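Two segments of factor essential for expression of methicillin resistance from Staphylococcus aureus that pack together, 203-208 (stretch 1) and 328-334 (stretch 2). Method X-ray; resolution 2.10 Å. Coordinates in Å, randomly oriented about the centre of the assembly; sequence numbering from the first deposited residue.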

ATOM      1  N   ILE A 203      -7.338   6.671  16.286  1.00 31.19           N
ATOM      2  CA  ILE A 203      -7.809   7.665  15.325  1.00 29.51           C
ATOM      3  C   ILE A 203      -7.869   6.969  13.968  1.00 30.15           C
ATOM      4  O   ILE A 203      -8.850   7.097  13.236  1.00 30.29           O
ATOM      5  CB  ILE A 203      -6.849   8.874  15.192  1.00 30.76           C
ATOM      6  CG1 ILE A 203      -6.764   9.640  16.512  1.00 33.42           C
ATOM      7  CG2 ILE A 203      -7.339   9.800  14.077  1.00 29.92           C
ATOM      8  CD1 ILE A 203      -5.892  10.883  16.434  1.00 31.11           C
ATOM      9  N   PHE A 204      -6.808   6.236  13.635  1.00 29.21           N
ATOM     10  CA  PHE A 204      -6.747   5.502  12.371  1.00 28.85           C
ATOM     11  C   PHE A 204      -7.867   4.467  12.347  1.00 28.83           C
ATOM     12  O   PHE A 204      -8.563   4.301  11.343  1.00 28.09           O
ATOM     13  CB  PHE A 204      -5.397   4.784  12.231  1.00 29.59           C
ATOM     14  CG  PHE A 204      -5.406   3.676  11.214  1.00 30.70           C
ATOM     15  CD1 PHE A 204      -5.406   3.964   9.848  1.00 28.70           C
ATOM     16  CD2 PHE A 204      -5.462   2.340  11.625  1.00 28.90           C
ATOM     17  CE1 PHE A 204      -5.469   2.935   8.900  1.00 29.37           C
ATOM     18  CE2 PHE A 204      -5.525   1.301  10.688  1.00 28.90           C
ATOM     19  CZ  PHE A 204      -5.529   1.598   9.320  1.00 29.40           C
ATOM     20  N   ARG A 205      -8.029   3.777  13.470  1.00 29.86           N
ATOM     21  CA  ARG A 205      -9.050   2.747  13.616  1.00 36.34           C
ATOM     22  C   ARG A 205     -10.461   3.271  13.380  1.00 36.69           C
ATOM     23  O   ARG A 205     -11.322   2.543  12.886  1.00 36.86           O
ATOM     24  CB  ARG A 205      -8.962   2.135  15.013  1.00 38.43           C
ATOM     25  CG  ARG A 205      -7.645   1.428  15.287  1.00 48.31           C
ATOM     26  CD  ARG A 205      -7.839  -0.077  15.350  1.00 54.80           C
ATOM     27  NE  ARG A 205      -8.487  -0.594  14.152  1.00 59.92           N
ATOM     28  CZ  ARG A 205      -8.980  -1.825  14.040  1.00 63.04           C
ATOM     29  NH1 ARG A 205      -8.910  -2.671  15.054  1.00 64.33           N
ATOM     30  NH2 ARG A 205      -9.517  -2.233  12.897  1.00 64.89           N
ATOM     31  N   SER A 206     -10.696   4.532  13.724  1.00 36.58           N
ATOM     32  CA  SER A 206     -12.019   5.121  13.542  1.00 39.57           C
ATOM     33  C   SER A 206     -12.433   5.140  12.071  1.00 41.50           C
ATOM     34  O   SER A 206     -13.623   5.109  11.762  1.00 42.75           O
ATOM     35  CB  SER A 206     -12.057   6.548  14.091  1.00 40.20           C
ATOM     36  OG  SER A 206     -11.373   7.438  13.220  1.00 43.00           O
ATOM     37  N   PHE A 207     -11.457   5.188  11.164  1.00 41.28           N
ATOM     38  CA  PHE A 207     -11.758   5.213   9.730  1.00 40.48           C
ATOM     39  C   PHE A 207     -12.035   3.840   9.133  1.00 41.78           C
ATOM     40  O   PHE A 207     -12.593   3.737   8.044  1.00 42.34           O
ATOM     41  CB  PHE A 207     -10.616   5.852   8.937  1.00 36.90           C
ATOM     42  CG  PHE A 207     -10.410   7.300   9.230  1.00 33.16           C
ATOM     43  CD1 PHE A 207      -9.463   7.702  10.160  1.00 30.95           C
ATOM     44  CD2 PHE A 207     -11.196   8.266   8.607  1.00 33.22           C
ATOM     45  CE1 PHE A 207      -9.289   9.051  10.458  1.00 29.39           C
ATOM     46  CE2 PHE A 207     -11.029   9.620   8.901  1.00 31.60           C
ATOM     47  CZ  PHE A 207     -10.078  10.012   9.835  1.00 27.90           C
ATOM     48  N   MET A 208     -11.629   2.788   9.834  1.00 43.09           N
ATOM     49  CA  MET A 208     -11.836   1.427   9.349  1.00 45.35           C
ATOM     50  C   MET A 208     -13.142   0.871   9.912  1.00 48.51           C
ATOM     51  O   MET A 208     -13.828   0.083   9.260  1.00 51.20           O
ATOM     52  CB  MET A 208     -10.666   0.526   9.765  1.00 43.20           C
ATOM     53  CG  MET A 208      -9.282   1.040   9.367  1.00 40.00           C
ATOM     54  SD  MET A 208      -9.112   1.429   7.614  1.00 32.95           S
ATOM     55  CE  MET A 208      -8.970  -0.200   6.930  1.00 41.32           C
ATOM     56  N   TYR A 328      -1.507  -0.383   2.465  1.00 17.93           N
ATOM     57  CA  TYR A 328      -2.159  -1.584   2.962  1.00 19.74           C
ATOM     58  C   TYR A 328      -3.636  -1.446   3.314  1.00 21.44           C
ATOM     59  O   TYR A 328      -4.457  -2.269   2.910  1.00 21.70           O
ATOM     60  CB  TYR A 328      -1.401  -2.120   4.175  1.00 23.56           C
ATOM     61  CG  TYR A 328      -1.938  -3.444   4.657  1.00 28.02           C
ATOM     62  CD1 TYR A 328      -1.754  -4.606   3.905  1.00 28.17           C
ATOM     63  CD2 TYR A 328      -2.689  -3.527   5.829  1.00 31.79           C
ATOM     64  CE1 TYR A 328      -2.312  -5.827   4.307  1.00 32.08           C
ATOM     65  CE2 TYR A 328      -3.254  -4.741   6.244  1.00 36.11           C
ATOM     66  CZ  TYR A 328      -3.061  -5.885   5.474  1.00 36.83           C
ATOM     67  OH  TYR A 328      -3.630  -7.075   5.872  1.00 40.50           O
ATOM     68  N   ALA A 329      -3.973  -0.399   4.051  1.00 20.07           N
ATOM     69  CA  ALA A 329      -5.344  -0.177   4.474  1.00 19.89           C
ATOM     70  C   ALA A 329      -5.548   1.302   4.726  1.00 21.08           C
ATOM     71  O   ALA A 329      -4.602   2.029   5.043  1.00 18.67           O
ATOM     72  CB  ALA A 329      -5.621  -0.966   5.751  1.00 19.41           C
ATOM     73  N   GLY A 330      -6.788   1.747   4.580  1.00 21.13           N
ATOM     74  CA  GLY A 330      -7.080   3.143   4.807  1.00 23.13           C
ATOM     75  C   GLY A 330      -8.563   3.430   4.793  1.00 25.84           C
ATOM     76  O   GLY A 330      -9.370   2.569   4.438  1.00 24.52           O
ATOM     77  N   GLY A 331      -8.915   4.649   5.179  1.00 24.65           N
ATOM     78  CA  GLY A 331     -10.310   5.041   5.202  1.00 27.18           C
ATOM     79  C   GLY A 331     -10.426   6.551   5.188  1.00 27.50           C
ATOM     80  O   GLY A 331      -9.481   7.261   5.561  1.00 23.10           O
ATOM     81  N   THR A 332     -11.585   7.038   4.753  1.00 25.01           N
ATOM     82  CA  THR A 332     -11.844   8.468   4.681  1.00 27.54           C
ATOM     83  C   THR A 332     -13.244   8.787   5.214  1.00 29.59           C
ATOM     84  O   THR A 332     -14.193   8.052   4.960  1.00 25.71           O
ATOM     85  CB  THR A 332     -11.715   8.958   3.230  1.00 28.54           C
ATOM     86  OG1 THR A 332     -10.363   8.774   2.801  1.00 30.59           O
ATOM     87  CG2 THR A 332     -12.087  10.440   3.110  1.00 28.91           C
ATOM     88  N   SER A 333     -13.365   9.874   5.969  1.00 28.39           N
ATOM     89  CA  SER A 333     -14.652  10.264   6.521  1.00 32.12           C
ATOM     90  C   SER A 333     -15.622  10.667   5.408  1.00 31.68           C
ATOM     91  O   SER A 333     -15.317  11.544   4.598  1.00 29.37           O
ATOM     92  CB  SER A 333     -14.469  11.432   7.488  1.00 35.80           C
ATOM     93  OG  SER A 333     -15.720  11.995   7.842  1.00 41.47           O
ATOM     94  N   ASN A 334     -16.787  10.030   5.369  1.00 28.51           N
ATOM     95  CA  ASN A 334     -17.785  10.342   4.346  1.00 31.13           C
ATOM     96  C   ASN A 334     -18.256  11.784   4.409  1.00 30.04           C
ATOM     97  O   ASN A 334     -18.499  12.411   3.381  1.00 33.57           O
ATOM     98  CB  ASN A 334     -19.000   9.425   4.492  1.00 33.03           C
ATOM     99  CG  ASN A 334     -18.651   7.964   4.292  1.00 38.21           C
ATOM    100  OD1 ASN A 334     -18.101   7.589   3.257  1.00 35.78           O
ATOM    101  ND2 ASN A 334     -18.970   7.131   5.281  1.00 38.92           N
TER

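The two segments, at least 121 residues apart in sequence wherever they touch, meet as a helical segment laid across a strand. The axes of helix 203-207 and strand 328-332 approach to 7.6 Å, and their N-to-C directions differ by 79°, so the crossing is nearly perpendicular. The nearest CA atoms across the contact are Phe-207 CA and Gly-331 CA, 4.8 Å apart. Glycine makes this approach possible: an ideal CB on Gly-331 would point toward the helix and lie 2.4 Å from Phe-207 O, a clash.

No hydrogen bond crosses the contact, which buries 281 Å² over both sides; packing alone joins the segments here. The hydrogen bonds found within a stretch all lie in the helical segment, where Phe-207 N donates to Phe-204 O at 3.0 Å and Met-208 N to Arg-205 O at 3.1 Å. Ser-206 OG also donates to Ile-203 O, at 2.5 Å.

Apolar side-chain contacts centre on Ala-329, whose CB points toward the helix. Met-208 CE lies 3.6 Å from Ala-329 CB; all three methionine chi angles are m, and although its CA-to-CB bond points sideways, the end of the chain comes nearer the strand. Phe-204 behaves similarly, with chi1 t, and its CZ sits 4.4 Å from Ala-329 CB.

The remaining contacts set side chains mainly against the backbone of the second stretch. The CA-to-CB bond of Phe-207, the residue with the largest covered area (70 Å²), points toward the strand, and its ring places CD2 3.6 Å from Gly-331 O and 4.0 Å from Thr-332 CA. At the ring edge, Phe-207 CE2 lies 3.8 Å from Ser-333 N. The edge of Phe-204 instead meets a carbonyl oxygen, with Phe-204 CE1 4.1 Å from Ala-329 O. Met-208 SD approaches Gly-330 O at 3.4 Å, a van der Waals contact between the polarizable sulfur and the carbonyl oxygen.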